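Local coordinates for GphF Dehydratase 1 (Archangium violaceum, PDB 6MBF), which probably dehydrates polyketide intermediates and shifts their double bonds in the gephyronic acid polyketide synthase, at residues E218-F224 against D255-H260. Sequence-based numbering, arbitrary orientation.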
loop_
_atom_site.group_PDB
_atom_site.type_symbol
_atom_site.label_atom_id
_atom_site.label_comp_id
_atom_site.label_asym_id
_atom_site.label_seq_id
_atom_site.Cartn_x
_atom_site.Cartn_y
_atom_site.Cartn_z
ATOM N N GLU A 218 -16.552 -15.046 3.408
ATOM C CA GLU A 218 -16.634 -14.757 4.831
ATOM C C GLU A 218 -16.899 -13.270 5.035
ATOM O O GLU A 218 -16.827 -12.465 4.101
ATOM C CB GLU A 218 -15.367 -15.220 5.572
ATOM C CG GLU A 218 -14.047 -14.717 5.002
ATOM C CD GLU A 218 -12.848 -15.352 5.688
ATOM O OE1 GLU A 218 -12.057 -16.038 5.011
ATOM O OE2 GLU A 218 -12.702 -15.178 6.916
ATOM N N SER A 219 -17.214 -12.917 6.280
ATOM C CA SER A 219 -17.753 -11.598 6.589
ATOM C C SER A 219 -16.698 -10.505 6.461
ATOM O O SER A 219 -15.520 -10.703 6.765
ATOM C CB SER A 219 -18.331 -11.587 8.009
ATOM O OG SER A 219 -18.663 -10.271 8.432
ATOM N N HIS A 220 -17.144 -9.323 6.041
ATOM C CA HIS A 220 -16.285 -8.149 6.033
ATOM C C HIS A 220 -16.316 -7.387 7.357
ATOM O O HIS A 220 -15.650 -6.352 7.474
ATOM C CB HIS A 220 -16.665 -7.219 4.871
ATOM C CG HIS A 220 -17.983 -6.536 5.045
ATOM N ND1 HIS A 220 -19.160 -7.226 5.234
ATOM C CD2 HIS A 220 -18.310 -5.220 5.058
ATOM C CE1 HIS A 220 -20.156 -6.367 5.356
ATOM N NE2 HIS A 220 -19.668 -5.143 5.251
ATOM N N ARG A 221 -17.053 -7.869 8.359
ATOM C CA ARG A 221 -16.879 -7.339 9.705
ATOM C C ARG A 221 -15.543 -7.815 10.275
ATOM O O ARG A 221 -15.068 -8.906 9.955
ATOM C CB ARG A 221 -18.032 -7.769 10.619
ATOM C CG ARG A 221 -18.106 -6.963 11.915
ATOM C CD ARG A 221 -19.237 -7.401 12.843
ATOM N NE ARG A 221 -18.850 -8.501 13.726
ATOM C CZ ARG A 221 -17.993 -8.388 14.739
ATOM N NH1 ARG A 221 -17.409 -7.226 15.003
ATOM N NH2 ARG A 221 -17.707 -9.443 15.486
ATOM N N GLU A 222 -14.932 -6.980 11.132
ATOM C CA GLU A 222 -13.556 -7.183 11.587
ATOM C C GLU A 222 -12.668 -7.361 10.358
ATOM O O GLU A 222 -12.092 -8.442 10.156
ATOM C CB GLU A 222 -13.430 -8.400 12.507
ATOM C CG GLU A 222 -14.509 -8.528 13.563
ATOM C CD GLU A 222 -14.671 -9.962 14.032
ATOM O OE1 GLU A 222 -15.679 -10.611 13.667
ATOM O OE2 GLU A 222 -13.772 -10.451 14.748
ATOM N N PRO A 223 -12.525 -6.327 9.533
ATOM C CA PRO A 223 -12.001 -6.531 8.178
ATOM C C PRO A 223 -10.509 -6.812 8.165
ATOM O O PRO A 223 -9.762 -6.414 9.063
ATOM C CB PRO A 223 -12.315 -5.203 7.485
ATOM C CG PRO A 223 -12.253 -4.206 8.595
ATOM C CD PRO A 223 -12.833 -4.908 9.794
ATOM N N PHE A 224 -10.080 -7.510 7.115
ATOM C CA PHE A 224 -8.670 -7.827 6.951
ATOM C C PHE A 224 -7.854 -6.566 6.691
ATOM O O PHE A 224 -8.269 -5.680 5.938
ATOM C CB PHE A 224 -8.481 -8.820 5.805
ATOM C CG PHE A 224 -9.011 -10.191 6.114
ATOM C CD1 PHE A 224 -8.235 -11.109 6.818
ATOM C CD2 PHE A 224 -10.292 -10.555 5.734
ATOM C CE1 PHE A 224 -8.732 -12.370 7.121
ATOM C CE2 PHE A 224 -10.791 -11.815 6.037
ATOM C CZ PHE A 224 -10.015 -12.717 6.727
ATOM N N ASP A 255 -14.631 -21.772 6.587
ATOM C CA ASP A 255 -15.689 -20.996 7.218
ATOM C C ASP A 255 -15.257 -19.553 7.442
ATOM O O ASP A 255 -15.819 -18.631 6.846
ATOM C CB ASP A 255 -16.101 -21.665 8.543
ATOM C CG ASP A 255 -17.039 -20.798 9.376
ATOM O OD1 ASP A 255 -16.940 -20.844 10.619
ATOM O OD2 ASP A 255 -17.864 -20.059 8.799
ATOM N N HIS A 256 -14.226 -19.345 8.256
ATOM C CA HIS A 256 -13.894 -18.009 8.726
ATOM C C HIS A 256 -12.429 -18.022 9.126
ATOM O O HIS A 256 -12.002 -18.922 9.854
ATOM C CB HIS A 256 -14.798 -17.625 9.907
ATOM C CG HIS A 256 -14.551 -16.256 10.449
ATOM N ND1 HIS A 256 -15.290 -15.157 10.056
ATOM C CD2 HIS A 256 -13.665 -15.806 11.369
ATOM C CE1 HIS A 256 -14.865 -14.091 10.709
ATOM N NE2 HIS A 256 -13.879 -14.456 11.509
ATOM N N ASN A 257 -11.661 -17.055 8.635
ATOM C CA ASN A 257 -10.227 -17.026 8.874
ATOM C C ASN A 257 -9.816 -15.734 9.568
ATOM O O ASN A 257 -10.387 -14.667 9.325
ATOM C CB ASN A 257 -9.448 -17.167 7.559
ATOM C CG ASN A 257 -9.653 -18.512 6.909
ATOM O OD1 ASN A 257 -9.000 -19.495 7.271
ATOM N ND2 ASN A 257 -10.570 -18.573 5.952
ATOM N N GLN A 258 -8.809 -15.837 10.434
ATOM C CA GLN A 258 -8.208 -14.640 11.009
ATOM C C GLN A 258 -7.134 -14.051 10.108
ATOM O O GLN A 258 -6.845 -12.854 10.217
ATOM C CB GLN A 258 -7.599 -14.938 12.380
ATOM C CG GLN A 258 -8.628 -15.211 13.462
ATOM C CD GLN A 258 -9.635 -14.084 13.606
ATOM O OE1 GLN A 258 -9.267 -12.916 13.756
ATOM N NE2 GLN A 258 -10.917 -14.429 13.556
ATOM N N THR A 259 -6.535 -14.860 9.232
ATOM C CA THR A 259 -5.455 -14.397 8.374
ATOM C C THR A 259 -5.606 -14.963 6.971
ATOM O O THR A 259 -6.215 -16.020 6.761
ATOM C CB THR A 259 -4.067 -14.787 8.908
ATOM O OG1 THR A 259 -3.977 -16.214 8.993
ATOM C CG2 THR A 259 -3.815 -14.176 10.279
ATOM N N HIS A 260 -5.041 -14.232 6.011
ATOM C CA HIS A 260 -4.854 -14.697 4.645
ATOM C C HIS A 260 -3.491 -14.224 4.166
ATOM O O HIS A 260 -2.908 -13.285 4.722
ATOM C CB HIS A 260 -5.930 -14.176 3.685
ATOM C CG HIS A 260 -7.226 -14.909 3.771
ATOM N ND1 HIS A 260 -7.425 -16.130 3.167
ATOM C CD2 HIS A 260 -8.399 -14.583 4.365
ATOM C CE1 HIS A 260 -8.662 -16.534 3.395
ATOM N NE2 HIS A 260 -9.274 -15.614 4.121
HETATM O O HOH W 1 -17.662 -14.939 8.219
HETATM O O HOH W 2 -12.786 -12.586 13.786
#
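Glu218 reaches across to Asn257 and His260 with a carboxylate that collects three N-H groups. Glu218 CB rests 3.7 Å from Asp255 O. CG lies between the backbone N and the carbonyl carbon (chi1 53°), and the extended chain carries CD to the segment leading into strand 259-267. Glu218 OE2 takes the nearly straight N-H of Asn257 N at 2.7 Å, and lies well above one face of the His256 ring, offset toward its rim. Glu218 OE1 accepts from opposite faces of the carboxylate plane: Asn257 ND2 at 3.1 Å and His260 NE2 at 3.0 Å, the latter 44° out of plane. Both Asn257 donors come on the syn side, tilted 27°. Glutamate has the length and both oxygens to serve such donors; a salt bridge from OE2 to Arg284 probably favours its charged form. Asn257 OD1 accepts from Ser253 N, which helps to fix the amide's rotation. The edge of the His260 ring is turned toward the face of Phe224, offset; histidine fits because NE2 donates to Glu218 while His260 CD2 lies 3.4 Å from Phe224 CZ. Ile214, ending helix 200-214, touches both rings, and strand 273-284, bearing Arg284, runs between strands 224-234 and 259-267 of this hotdog-family domain.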